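Local coordinates for amphoterin-induced protein 1 (PDB 2XOT) that promotes growth and fasciculation of hippocampal neurites and may mediate homophilic and heterophilic cell-cell interaction, at residues Lys176-Thr181 against Gln209-Trp214; Leu229-Ser234 against Phe241-Phe246; Cys268-Lys271 against Thr276-Trp279. One frame throughout, in Å; residues are numbered along the deposited sequence.

Interaction 1: Lys176-Thr181 against Gln209-Trp214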
ATOM      1  N   LYS B 176       5.794   6.083 -32.317  1.00 26.30           N
ATOM      2  CA  LYS B 176       6.730   5.897 -33.422  1.00 27.20           C
ATOM      3  C   LYS B 176       7.999   6.666 -33.163  1.00 27.43           C
ATOM      4  O   LYS B 176       9.065   6.230 -33.572  1.00 28.36           O
ATOM      5  CB  LYS B 176       6.109   6.304 -34.772  1.00 27.05           C
ATOM      6  N   LYS B 177       7.885   7.797 -32.492  1.00 20.00           N
ATOM      7  CA  LYS B 177       8.984   8.716 -32.222  1.00 20.00           C
ATOM      8  C   LYS B 177       9.119   8.990 -30.728  1.00 20.00           C
ATOM      9  O   LYS B 177       8.098   9.119 -30.048  1.00 29.08           O
ATOM     10  CB  LYS B 177       8.788  10.017 -32.986  1.00 20.00           C
ATOM     11  N   LEU B 178      10.328   9.094 -30.236  1.00 27.72           N
ATOM     12  CA  LEU B 178      10.539   9.482 -28.858  1.00 26.46           C
ATOM     13  C   LEU B 178      11.403  10.720 -28.791  1.00 26.36           C
ATOM     14  O   LEU B 178      12.240  10.941 -29.672  1.00 26.32           O
ATOM     15  CB  LEU B 178      11.208   8.336 -28.096  1.00 26.54           C
ATOM     16  CG  LEU B 178      10.400   7.037 -28.050  1.00 25.00           C
ATOM     17  CD1 LEU B 178      11.249   5.930 -27.450  1.00 25.60           C
ATOM     18  CD2 LEU B 178       9.090   7.213 -27.269  1.00 23.45           C
ATOM     19  N   PRO B 179      11.228  11.518 -27.731  1.00 26.03           N
ATOM     20  CA  PRO B 179      12.106  12.632 -27.476  1.00 26.29           C
ATOM     21  C   PRO B 179      13.353  12.127 -26.755  1.00 26.59           C
ATOM     22  O   PRO B 179      13.440  12.230 -25.543  1.00 25.64           O
ATOM     23  CB  PRO B 179      11.270  13.524 -26.563  1.00 25.84           C
ATOM     24  CG  PRO B 179      10.468  12.569 -25.750  1.00 25.77           C
ATOM     25  CD  PRO B 179      10.195  11.391 -26.676  1.00 26.73           C
ATOM     26  N   LEU B 180      14.294  11.600 -27.523  1.00 26.94           N
ATOM     27  CA  LEU B 180      15.448  10.890 -26.988  1.00 27.81           C
ATOM     28  C   LEU B 180      16.382  11.748 -26.159  1.00 28.50           C
ATOM     29  O   LEU B 180      16.871  11.286 -25.142  1.00 28.97           O
ATOM     30  CB  LEU B 180      16.236  10.241 -28.117  1.00 27.63           C
ATOM     31  CG  LEU B 180      15.506   9.189 -28.952  1.00 28.31           C
ATOM     32  CD1 LEU B 180      16.389   8.779 -30.125  1.00 27.69           C
ATOM     33  CD2 LEU B 180      15.098   7.966 -28.105  1.00 26.36           C
ATOM     34  N   THR B 181      16.651  12.979 -26.591  1.00 29.72           N
ATOM     35  CA  THR B 181      17.508  13.890 -25.829  1.00 30.46           C
ATOM     36  C   THR B 181      16.888  14.243 -24.481  1.00 30.31           C
ATOM     37  O   THR B 181      17.601  14.460 -23.495  1.00 29.73           O
ATOM     38  CB  THR B 181      17.773  15.200 -26.596  1.00 30.88           C
ATOM     39  OG1 THR B 181      18.275  14.882 -27.888  1.00 33.72           O
ATOM     40  CG2 THR B 181      18.822  16.037 -25.885  1.00 32.59           C
ATOM     41  N   GLN B 209      21.177   3.451 -28.751  1.00 26.96           N
ATOM     42  CA  GLN B 209      22.115   3.950 -27.762  1.00 27.53           C
ATOM     43  C   GLN B 209      21.458   4.272 -26.433  1.00 26.89           C
ATOM     44  O   GLN B 209      22.070   4.084 -25.376  1.00 27.22           O
ATOM     45  CB  GLN B 209      22.839   5.168 -28.327  1.00 28.20           C
ATOM     46  CG  GLN B 209      23.916   4.725 -29.314  1.00 30.84           C
ATOM     47  CD  GLN B 209      24.307   5.759 -30.336  1.00 34.32           C
ATOM     48  OE1 GLN B 209      25.023   5.441 -31.306  1.00 37.38           O
ATOM     49  NE2 GLN B 209      23.848   6.991 -30.154  1.00 34.45           N
ATOM     50  N   LEU B 210      20.218   4.758 -26.484  1.00 25.96           N
ATOM     51  CA  LEU B 210      19.440   4.987 -25.278  1.00 24.75           C
ATOM     52  C   LEU B 210      19.182   3.669 -24.552  1.00 23.91           C
ATOM     53  O   LEU B 210      19.521   3.520 -23.392  1.00 23.34           O
ATOM     54  CB  LEU B 210      18.115   5.686 -25.611  1.00 24.48           C
ATOM     55  CG  LEU B 210      17.246   6.010 -24.378  1.00 25.25           C
ATOM     56  CD1 LEU B 210      17.653   7.362 -23.696  1.00 24.38           C
ATOM     57  CD2 LEU B 210      15.770   6.005 -24.737  1.00 25.72           C
ATOM     58  N   PHE B 211      18.569   2.718 -25.242  1.00 23.86           N
ATOM     59  CA  PHE B 211      18.188   1.458 -24.630  1.00 24.13           C
ATOM     60  C   PHE B 211      19.419   0.612 -24.255  1.00 25.13           C
ATOM     61  O   PHE B 211      19.382  -0.166 -23.300  1.00 25.77           O
ATOM     62  CB  PHE B 211      17.214   0.713 -25.552  1.00 24.32           C
ATOM     63  CG  PHE B 211      15.809   1.276 -25.515  1.00 24.00           C
ATOM     64  CD1 PHE B 211      14.988   1.040 -24.432  1.00 24.93           C
ATOM     65  CD2 PHE B 211      15.335   2.086 -26.524  1.00 24.56           C
ATOM     66  CE1 PHE B 211      13.719   1.596 -24.358  1.00 24.70           C
ATOM     67  CE2 PHE B 211      14.044   2.624 -26.450  1.00 24.02           C
ATOM     68  CZ  PHE B 211      13.249   2.372 -25.380  1.00 22.16           C
ATOM     69  N   SER B 212      20.503   0.775 -25.010  1.00 25.78           N
ATOM     70  CA  SER B 212      21.769   0.104 -24.710  1.00 27.19           C
ATOM     71  C   SER B 212      22.300   0.561 -23.348  1.00 26.83           C
ATOM     72  O   SER B 212      22.687  -0.247 -22.522  1.00 27.96           O
ATOM     73  CB  SER B 212      22.792   0.390 -25.817  1.00 27.61           C
ATOM     74  OG  SER B 212      24.064  -0.161 -25.509  1.00 30.40           O
ATOM     75  N   HIS B 213      22.273   1.862 -23.100  1.00 26.84           N
ATOM     76  CA  HIS B 213      22.607   2.376 -21.798  1.00 26.57           C
ATOM     77  C   HIS B 213      21.695   1.801 -20.705  1.00 26.43           C
ATOM     78  O   HIS B 213      22.179   1.276 -19.703  1.00 25.02           O
ATOM     79  CB  HIS B 213      22.561   3.909 -21.795  1.00 27.78           C
ATOM     80  CG  HIS B 213      22.811   4.503 -20.446  1.00 28.55           C
ATOM     81  ND1 HIS B 213      23.962   4.248 -19.739  1.00 29.85           N
ATOM     82  CD2 HIS B 213      22.046   5.291 -19.657  1.00 29.20           C
ATOM     83  CE1 HIS B 213      23.902   4.863 -18.574  1.00 30.88           C
ATOM     84  NE2 HIS B 213      22.751   5.510 -18.500  1.00 31.78           N
ATOM     85  N   TRP B 214      20.377   1.866 -20.918  1.00 25.89           N
ATOM     86  CA  TRP B 214      19.416   1.378 -19.934  1.00 25.97           C
ATOM     87  C   TRP B 214      19.625  -0.094 -19.619  1.00 26.69           C
ATOM     88  O   TRP B 214      19.463  -0.532 -18.466  1.00 27.34           O
ATOM     89  CB  TRP B 214      17.980   1.595 -20.431  1.00 25.84           C
ATOM     90  CG  TRP B 214      17.562   3.035 -20.563  1.00 25.06           C
ATOM     91  CD1 TRP B 214      18.360   4.133 -20.679  1.00 26.48           C
ATOM     92  CD2 TRP B 214      16.223   3.512 -20.647  1.00 25.57           C
ATOM     93  NE1 TRP B 214      17.591   5.268 -20.807  1.00 25.67           N
ATOM     94  CE2 TRP B 214      16.276   4.907 -20.789  1.00 26.25           C
ATOM     95  CE3 TRP B 214      14.978   2.889 -20.602  1.00 26.49           C
ATOM     96  CZ2 TRP B 214      15.135   5.692 -20.885  1.00 26.60           C
ATOM     97  CZ3 TRP B 214      13.849   3.668 -20.708  1.00 26.02           C
ATOM     98  CH2 TRP B 214      13.936   5.051 -20.848  1.00 25.81           C
TER

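Interaction 2: Leu229-Ser234 against Phe241-Phe246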
ATOM      1  N   LEU B 229      10.905  -5.019 -26.838  1.00 26.70           N
ATOM      2  CA  LEU B 229      11.451  -3.728 -27.230  1.00 26.41           C
ATOM      3  C   LEU B 229      11.867  -3.795 -28.673  1.00 28.01           C
ATOM      4  O   LEU B 229      12.971  -4.194 -28.998  1.00 28.22           O
ATOM      5  CB  LEU B 229      12.619  -3.296 -26.343  1.00 25.37           C
ATOM      6  CG  LEU B 229      12.156  -2.759 -24.993  1.00 22.98           C
ATOM      7  CD1 LEU B 229      13.285  -2.680 -23.978  1.00 22.87           C
ATOM      8  CD2 LEU B 229      11.508  -1.423 -25.159  1.00 18.15           C
ATOM      9  N   TYR B 230      10.968  -3.366 -29.541  1.00 29.52           N
ATOM     10  CA  TYR B 230      11.183  -3.513 -30.958  1.00 31.43           C
ATOM     11  C   TYR B 230      11.023  -2.168 -31.630  1.00 31.94           C
ATOM     12  O   TYR B 230      10.528  -1.205 -31.029  1.00 31.29           O
ATOM     13  CB  TYR B 230      10.267  -4.624 -31.546  1.00 32.34           C
ATOM     14  CG  TYR B 230       8.822  -4.258 -31.758  1.00 33.75           C
ATOM     15  CD1 TYR B 230       8.447  -3.481 -32.846  1.00 34.99           C
ATOM     16  CD2 TYR B 230       7.818  -4.723 -30.901  1.00 35.01           C
ATOM     17  CE1 TYR B 230       7.123  -3.133 -33.067  1.00 36.20           C
ATOM     18  CE2 TYR B 230       6.472  -4.387 -31.120  1.00 35.13           C
ATOM     19  CZ  TYR B 230       6.136  -3.583 -32.205  1.00 36.71           C
ATOM     20  OH  TYR B 230       4.823  -3.220 -32.472  1.00 36.42           O
ATOM     21  N   CYS B 231      11.533  -2.093 -32.852  1.00 33.10           N
ATOM     22  CA  CYS B 231      11.451  -0.893 -33.650  1.00 34.28           C
ATOM     23  C   CYS B 231      11.130  -1.303 -35.091  1.00 36.37           C
ATOM     24  O   CYS B 231      11.335  -2.456 -35.476  1.00 36.34           O
ATOM     25  CB  CYS B 231      12.744  -0.068 -33.534  1.00 33.96           C
ATOM     26  SG  CYS B 231      14.207  -0.879 -34.208  1.00 31.12           S
ATOM     27  N   MET B 232      10.605  -0.370 -35.876  1.00 38.98           N
ATOM     28  CA  MET B 232      10.084  -0.711 -37.211  1.00 42.05           C
ATOM     29  C   MET B 232      11.014  -0.457 -38.398  1.00 42.81           C
ATOM     30  O   MET B 232      11.285  -1.379 -39.146  1.00 43.67           O
ATOM     31  CB  MET B 232       8.731  -0.035 -37.455  1.00 41.84           C
ATOM     32  CG  MET B 232       7.559  -0.750 -36.785  1.00 44.27           C
ATOM     33  SD  MET B 232       7.333  -2.458 -37.333  1.00 49.73           S
ATOM     34  CE  MET B 232       6.938  -2.191 -39.071  1.00 46.49           C
ATOM     35  N   HIS B 233      11.485   0.764 -38.613  1.00 44.34           N
ATOM     36  CA  HIS B 233      12.199   1.061 -39.889  1.00 45.07           C
ATOM     37  C   HIS B 233      12.721  -0.212 -40.602  1.00 46.24           C
ATOM     38  O   HIS B 233      13.828  -0.659 -40.270  1.00 46.84           O
ATOM     39  CB  HIS B 233      13.379   2.065 -39.651  1.00 45.46           C
ATOM     40  N   SER B 234      12.026  -0.762 -41.616  1.00 47.19           N
ATOM     41  CA  SER B 234      11.047  -0.066 -42.480  1.00 47.76           C
ATOM     42  C   SER B 234       9.585  -0.461 -42.223  1.00 48.31           C
ATOM     43  O   SER B 234       8.839   0.254 -41.517  1.00 49.00           O
ATOM     44  CB  SER B 234      11.358  -0.391 -43.939  1.00 48.15           C
ATOM     45  OG  SER B 234      10.603  -1.529 -44.350  1.00 48.07           O
ATOM     46  N   PHE B 241      17.684  -4.303 -29.595  1.00 29.24           N
ATOM     47  CA  PHE B 241      19.019  -4.799 -29.235  1.00 29.42           C
ATOM     48  C   PHE B 241      19.743  -5.557 -30.354  1.00 29.92           C
ATOM     49  O   PHE B 241      20.872  -5.971 -30.176  1.00 30.74           O
ATOM     50  CB  PHE B 241      18.966  -5.589 -27.922  1.00 28.54           C
ATOM     51  CG  PHE B 241      18.421  -4.785 -26.802  1.00 27.68           C
ATOM     52  CD1 PHE B 241      19.193  -3.783 -26.228  1.00 27.18           C
ATOM     53  CD2 PHE B 241      17.104  -4.942 -26.389  1.00 26.44           C
ATOM     54  CE1 PHE B 241      18.686  -2.985 -25.226  1.00 26.11           C
ATOM     55  CE2 PHE B 241      16.574  -4.133 -25.389  1.00 26.58           C
ATOM     56  CZ  PHE B 241      17.370  -3.152 -24.801  1.00 25.63           C
ATOM     57  N   SER B 242      19.127  -5.669 -31.523  1.00 30.58           N
ATOM     58  CA  SER B 242      19.841  -6.180 -32.683  1.00 31.75           C
ATOM     59  C   SER B 242      20.573  -5.047 -33.449  1.00 31.94           C
ATOM     60  O   SER B 242      21.440  -5.320 -34.278  1.00 32.69           O
ATOM     61  CB  SER B 242      18.873  -6.961 -33.579  1.00 31.47           C
ATOM     62  OG  SER B 242      18.196  -6.095 -34.454  1.00 33.40           O
ATOM     63  N   LEU B 243      20.271  -3.780 -33.139  1.00 32.19           N
ATOM     64  CA  LEU B 243      20.846  -2.634 -33.883  1.00 32.03           C
ATOM     65  C   LEU B 243      22.376  -2.486 -33.815  1.00 31.63           C
ATOM     66  O   LEU B 243      22.950  -1.769 -34.631  1.00 30.67           O
ATOM     67  CB  LEU B 243      20.196  -1.304 -33.475  1.00 31.82           C
ATOM     68  CG  LEU B 243      18.741  -1.016 -33.886  1.00 32.71           C
ATOM     69  CD1 LEU B 243      18.485   0.465 -33.966  1.00 33.12           C
ATOM     70  CD2 LEU B 243      18.387  -1.665 -35.189  1.00 35.02           C
ATOM     71  N   ASP B 244      23.034  -3.156 -32.872  1.00 31.89           N
ATOM     72  CA  ASP B 244      24.506  -3.161 -32.839  1.00 32.22           C
ATOM     73  C   ASP B 244      25.031  -3.917 -34.050  1.00 32.39           C
ATOM     74  O   ASP B 244      25.992  -3.506 -34.693  1.00 32.43           O
ATOM     75  CB  ASP B 244      25.046  -3.783 -31.551  1.00 33.08           C
ATOM     76  CG  ASP B 244      24.633  -5.236 -31.377  1.00 34.80           C
ATOM     77  OD1 ASP B 244      23.518  -5.597 -31.808  1.00 37.72           O
ATOM     78  OD2 ASP B 244      25.422  -6.019 -30.805  1.00 38.55           O
ATOM     79  N   PHE B 245      24.361  -5.009 -34.384  1.00 32.64           N
ATOM     80  CA  PHE B 245      24.684  -5.729 -35.586  1.00 33.29           C
ATOM     81  C   PHE B 245      24.593  -4.818 -36.810  1.00 34.19           C
ATOM     82  O   PHE B 245      25.408  -4.938 -37.721  1.00 34.68           O
ATOM     83  CB  PHE B 245      23.771  -6.953 -35.758  1.00 33.11           C
ATOM     84  CG  PHE B 245      24.285  -7.948 -36.764  1.00 32.70           C
ATOM     85  CD1 PHE B 245      25.492  -8.609 -36.549  1.00 32.02           C
ATOM     86  CD2 PHE B 245      23.590  -8.193 -37.933  1.00 32.52           C
ATOM     87  CE1 PHE B 245      25.974  -9.522 -37.469  1.00 31.89           C
ATOM     88  CE2 PHE B 245      24.078  -9.099 -38.872  1.00 32.45           C
ATOM     89  CZ  PHE B 245      25.268  -9.765 -38.632  1.00 32.12           C
ATOM     90  N   PHE B 246      23.640  -3.889 -36.825  1.00 35.27           N
ATOM     91  CA  PHE B 246      23.464  -3.009 -37.980  1.00 36.68           C
ATOM     92  C   PHE B 246      24.389  -1.781 -37.945  1.00 37.33           C
ATOM     93  O   PHE B 246      24.143  -0.802 -38.656  1.00 37.14           O
ATOM     94  CB  PHE B 246      22.010  -2.556 -38.093  1.00 36.73           C
ATOM     95  CG  PHE B 246      20.996  -3.671 -38.094  1.00 37.12           C
ATOM     96  CD1 PHE B 246      21.317  -4.964 -38.500  1.00 36.93           C
ATOM     97  CD2 PHE B 246      19.682  -3.402 -37.728  1.00 36.90           C
ATOM     98  CE1 PHE B 246      20.339  -5.968 -38.507  1.00 38.19           C
ATOM     99  CE2 PHE B 246      18.704  -4.397 -37.737  1.00 37.36           C
ATOM    100  CZ  PHE B 246      19.030  -5.677 -38.124  1.00 37.40           C
TER

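Interaction 3: Cys268-Lys271 against Thr276-Trp279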
ATOM      1  N   CYS B 268      24.759  10.561  -7.790  1.00 28.35           N
ATOM      2  CA  CYS B 268      24.814   9.114  -7.786  1.00 27.95           C
ATOM      3  C   CYS B 268      23.458   8.687  -8.331  1.00 27.85           C
ATOM      4  O   CYS B 268      22.469   8.689  -7.605  1.00 28.04           O
ATOM      5  CB  CYS B 268      25.031   8.600  -6.371  1.00 28.56           C
ATOM      6  SG  CYS B 268      25.007   6.833  -6.175  1.00 27.26           S
ATOM      7  N   ASP B 269      23.438   8.337  -9.620  1.00 27.78           N
ATOM      8  CA  ASP B 269      22.206   8.245 -10.425  1.00 27.84           C
ATOM      9  C   ASP B 269      21.587   6.868 -10.289  1.00 27.14           C
ATOM     10  O   ASP B 269      21.614   6.071 -11.222  1.00 27.01           O
ATOM     11  CB  ASP B 269      22.531   8.565 -11.901  1.00 27.86           C
ATOM     12  CG  ASP B 269      21.297   8.563 -12.809  1.00 27.97           C
ATOM     13  OD1 ASP B 269      20.199   8.983 -12.408  1.00 29.09           O
ATOM     14  OD2 ASP B 269      21.447   8.139 -13.954  1.00 29.80           O
ATOM     15  N   THR B 270      21.039   6.598  -9.107  1.00 26.99           N
ATOM     16  CA  THR B 270      20.525   5.258  -8.775  1.00 26.55           C
ATOM     17  C   THR B 270      19.150   5.006  -9.376  1.00 26.67           C
ATOM     18  O   THR B 270      18.408   5.936  -9.635  1.00 26.22           O
ATOM     19  CB  THR B 270      20.389   5.109  -7.281  1.00 26.96           C
ATOM     20  OG1 THR B 270      19.735   6.275  -6.762  1.00 25.64           O
ATOM     21  CG2 THR B 270      21.756   4.936  -6.610  1.00 26.18           C
ATOM     22  N   LYS B 271      18.798   3.740  -9.562  1.00 27.52           N
ATOM     23  CA  LYS B 271      17.552   3.411 -10.255  1.00 28.49           C
ATOM     24  C   LYS B 271      16.304   3.355  -9.356  1.00 27.85           C
ATOM     25  O   LYS B 271      15.196   3.212  -9.850  1.00 28.11           O
ATOM     26  CB  LYS B 271      17.723   2.121 -11.047  1.00 28.46           C
ATOM     27  CG  LYS B 271      17.811   0.862 -10.207  1.00 30.17           C
ATOM     28  CD  LYS B 271      17.816  -0.373 -11.111  1.00 31.40           C
ATOM     29  CE  LYS B 271      19.171  -1.037 -11.216  1.00 33.59           C
ATOM     30  NZ  LYS B 271      18.975  -2.508 -11.298  1.00 36.07           N
ATOM     31  N   THR B 276      20.653   4.436   0.359  1.00 30.64           N
ATOM     32  CA  THR B 276      21.751   5.013   1.127  1.00 30.61           C
ATOM     33  C   THR B 276      22.882   5.065   0.157  1.00 30.49           C
ATOM     34  O   THR B 276      23.161   4.061  -0.524  1.00 30.96           O
ATOM     35  CB  THR B 276      22.155   4.115   2.336  1.00 30.82           C
ATOM     36  OG1 THR B 276      21.014   3.924   3.164  1.00 32.19           O
ATOM     37  CG2 THR B 276      23.294   4.739   3.175  1.00 30.74           C
ATOM     38  N   LYS B 277      23.519   6.230   0.068  1.00 30.14           N
ATOM     39  CA  LYS B 277      24.604   6.449  -0.876  1.00 30.08           C
ATOM     40  C   LYS B 277      25.861   6.645  -0.091  1.00 29.16           C
ATOM     41  O   LYS B 277      25.864   7.449   0.832  1.00 29.89           O
ATOM     42  CB  LYS B 277      24.356   7.696  -1.745  1.00 30.31           C
ATOM     43  CG  LYS B 277      23.573   7.427  -3.004  1.00 31.51           C
ATOM     44  CD  LYS B 277      22.122   7.842  -2.937  1.00 32.85           C
ATOM     45  CE  LYS B 277      21.860   9.165  -3.639  1.00 34.37           C
ATOM     46  NZ  LYS B 277      21.090   9.046  -4.920  1.00 35.33           N
ATOM     47  N   VAL B 278      26.908   5.916  -0.455  1.00 28.13           N
ATOM     48  CA  VAL B 278      28.233   6.046   0.150  1.00 27.62           C
ATOM     49  C   VAL B 278      29.230   6.260  -0.978  1.00 27.32           C
ATOM     50  O   VAL B 278      29.366   5.399  -1.878  1.00 27.17           O
ATOM     51  CB  VAL B 278      28.640   4.766   0.932  1.00 28.08           C
ATOM     52  CG1 VAL B 278      30.046   4.918   1.554  1.00 28.44           C
ATOM     53  CG2 VAL B 278      27.580   4.429   2.000  1.00 28.07           C
ATOM     54  N   TRP B 279      29.921   7.397  -0.935  1.00 26.54           N
ATOM     55  CA  TRP B 279      30.929   7.736  -1.935  1.00 26.23           C
ATOM     56  C   TRP B 279      32.330   7.481  -1.391  1.00 26.98           C
ATOM     57  O   TRP B 279      32.621   7.785  -0.226  1.00 25.98           O
ATOM     58  CB  TRP B 279      30.848   9.207  -2.290  1.00 25.62           C
ATOM     59  CG  TRP B 279      29.729   9.586  -3.171  1.00 24.34           C
ATOM     60  CD1 TRP B 279      28.526  10.111  -2.800  1.00 23.74           C
ATOM     61  CD2 TRP B 279      29.740   9.567  -4.592  1.00 22.00           C
ATOM     62  NE1 TRP B 279      27.781  10.408  -3.916  1.00 21.09           N
ATOM     63  CE2 TRP B 279      28.507  10.079  -5.027  1.00 22.28           C
ATOM     64  CE3 TRP B 279      30.679   9.169  -5.541  1.00 22.38           C
ATOM     65  CZ2 TRP B 279      28.174  10.169  -6.372  1.00 22.90           C
ATOM     66  CZ3 TRP B 279      30.354   9.268  -6.872  1.00 23.53           C
ATOM     67  CH2 TRP B 279      29.112   9.757  -7.275  1.00 23.96           C
TER

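Interaction 1: Lys176-Thr181 against Gln209-Trp214
Leu180 and Leu210 meet methyl to methyl, and their first torsions bring them together. In Leu180 CG is anti to the carbonyl carbon, beside the backbone N (chi1 -62°). This carries CD2 toward helix 205-216, although the bond from CA to CB does not point there. In Leu210 CG is anti to the backbone N instead (chi1 -178°), and its branch reaches out to the incoming leucine. Leu180 CD2 lies 4.0 Å from Leu210 CD2, an ordinary van der Waals distance. The two side chains cross obliquely and meet through one methyl each.

A second, looser touch lies beside it. Leu178 CD1 comes to the edge of the Phe211 ring, near the ring plane, 4.4 Å from Phe211 CE2. Leu210 CD2 sits 4.2 Å above one face of the Phe211 ring, toward the rim. Its CG sits 3.5 Å above a face of the Trp214 ring, one turn further along. Leu210 thus touches two aromatic rings of its own helix as well as the leucine from across.

Leu178 and Leu180 flank Pro179, the centre of an inverse gamma turn and the N-cap of helix 180-184. The contact joins the end of the sixth leucine-rich repeat to the main helix of the C-terminal cap, LRRCT. Leu207 touches Leu178 and Leu180, Leu183 touches Leu178 and Leu210, and Val222 of helix 220-223 packs on Phe211.

No hydrogen bond or salt bridge crosses between the two segments. They bury 137 Å² between them, counting both sides. The chemistry is apolar on both sides, so attraction here rests on dispersion and the exclusion of water, with no polar bond between the segments to fix their direction.

Interaction 2: Leu229-Ser234 against Phe241-Phe246
Leu229 packs against the rim of the Phe241 ring, and this is the close part of the contact. Leu229 CD1 comes 3.9 Å from Phe241 CE2 and 4.2 Å from Phe241 CZ. The methyl lies at the ring edge, near its plane, rather than over a face. Leu229 CB also approaches the same corner, 4.2 Å from Phe241 CE2. The ring gets there because Phe241 CG is anti to the carbonyl carbon (chi1 -57°), which tilts the far end of the ring toward the leucine. Val222 of helix 220-223 touches both residues. Phe211 adds to the side of Leu229, and Gln215 to that of Phe241.

The second touch is looser. Cys231 SG stands 4.4 Å from Leu243 CD2, with both CB atoms directed across the contact. The sulfur is bonded to Cys203 SG, so this leucine lies against a disulfide, and Tyr208 of helix 205-216 meets Leu243 as well.

All of this belongs to the C-terminal cap of the leucine-rich repeats, LRRCT, with its characteristic disulfides. Short strands 230-231 and 238-239 pair antiparallel. Backbone hydrogen bonds join Leu229 with Ile240 and Cys231 with His238. Phe241 and Ser242 lie in a 3-10 segment that starts before them, and Ser242 OG bonds back to Asn239 O.

Beyond Leu243 the segment turns to the surface: Asp244, Phe245 and Phe246 are exposed, and in the crystal the two phenylalanines meet a neighbouring molecule. The Phe246 ring lies with one face over Ser242 O, 4.1 Å from the ring plane. Two weak backbone bonds, Phe245 N to Ser242 O and Phe246 N to Leu243 O, run within this segment.

Interaction 3: Cys268-Lys271 against Thr276-Trp279
Cys268 faces Lys277 of strand 276-280 with their CA atoms 7.4 Å apart, and an inverse gamma turn at Asp269 bends the chain so that Thr270 N bonds back to Cys268 O. Lys277 reaches the same oxygen. Its NZ lies 3.0 Å from Cys268 O, in the carbonyl plane, with a C=O...N angle of 153°. The lysine chain bends at chi2, chi3 and chi4 to get there. On the way Lys277 CG rests 3.5 Å from Cys268 SG. Lys277 NZ and Thr270 OG1 approach tip to tip at 3.6 Å, but are not hydrogen-bonded. Thr270 OG1 has a weak bond to Gln272 O instead. With an alanine at Lys277, Cys268 O would probably lose its charged donor, and a gap is likely to open beside the sulfur.

Trp279 takes the other contact with the cysteine. Cys268 CB is 3.5 Å from Trp279 CZ2, and Cys268 SG is 5.3 Å from the centroid of the six-membered ring, at an oblique angle. Trp279 NE1 bonds to Gly301 O. Cys268 is joined to Cys318, so this is the disulfide and tryptophan core of an immunoglobulin domain.

Two donors, Thr270 N and Lys277 NZ, grip the Cys268 carbonyl, and the ammonium charge probably polarises it further, while the same lysine's carbon chain packs on the disulfide.

From the N terminus, interaction 1 comes first. It closes a loop of 27 residues, rich in helix, and ties the last leucine-rich repeat to the cap helix. Interaction 2 then closes a six-residue link that turns the 230-231/238-239 hairpin within the same cap. Interaction 3 closes a four-residue loop in the immunoglobulin domain. The three follow one another in series, and none nests or crosses. Interactions 1 and 2 touch, since Phe211 CE1 lies 3.8 Å from Leu229 CD2. Interaction 3 stands apart, its centre about 23 Å from that of interaction 1. Its segment 268-271 still meets the cap, where Asp269 bonds to Ala188 and Arg217.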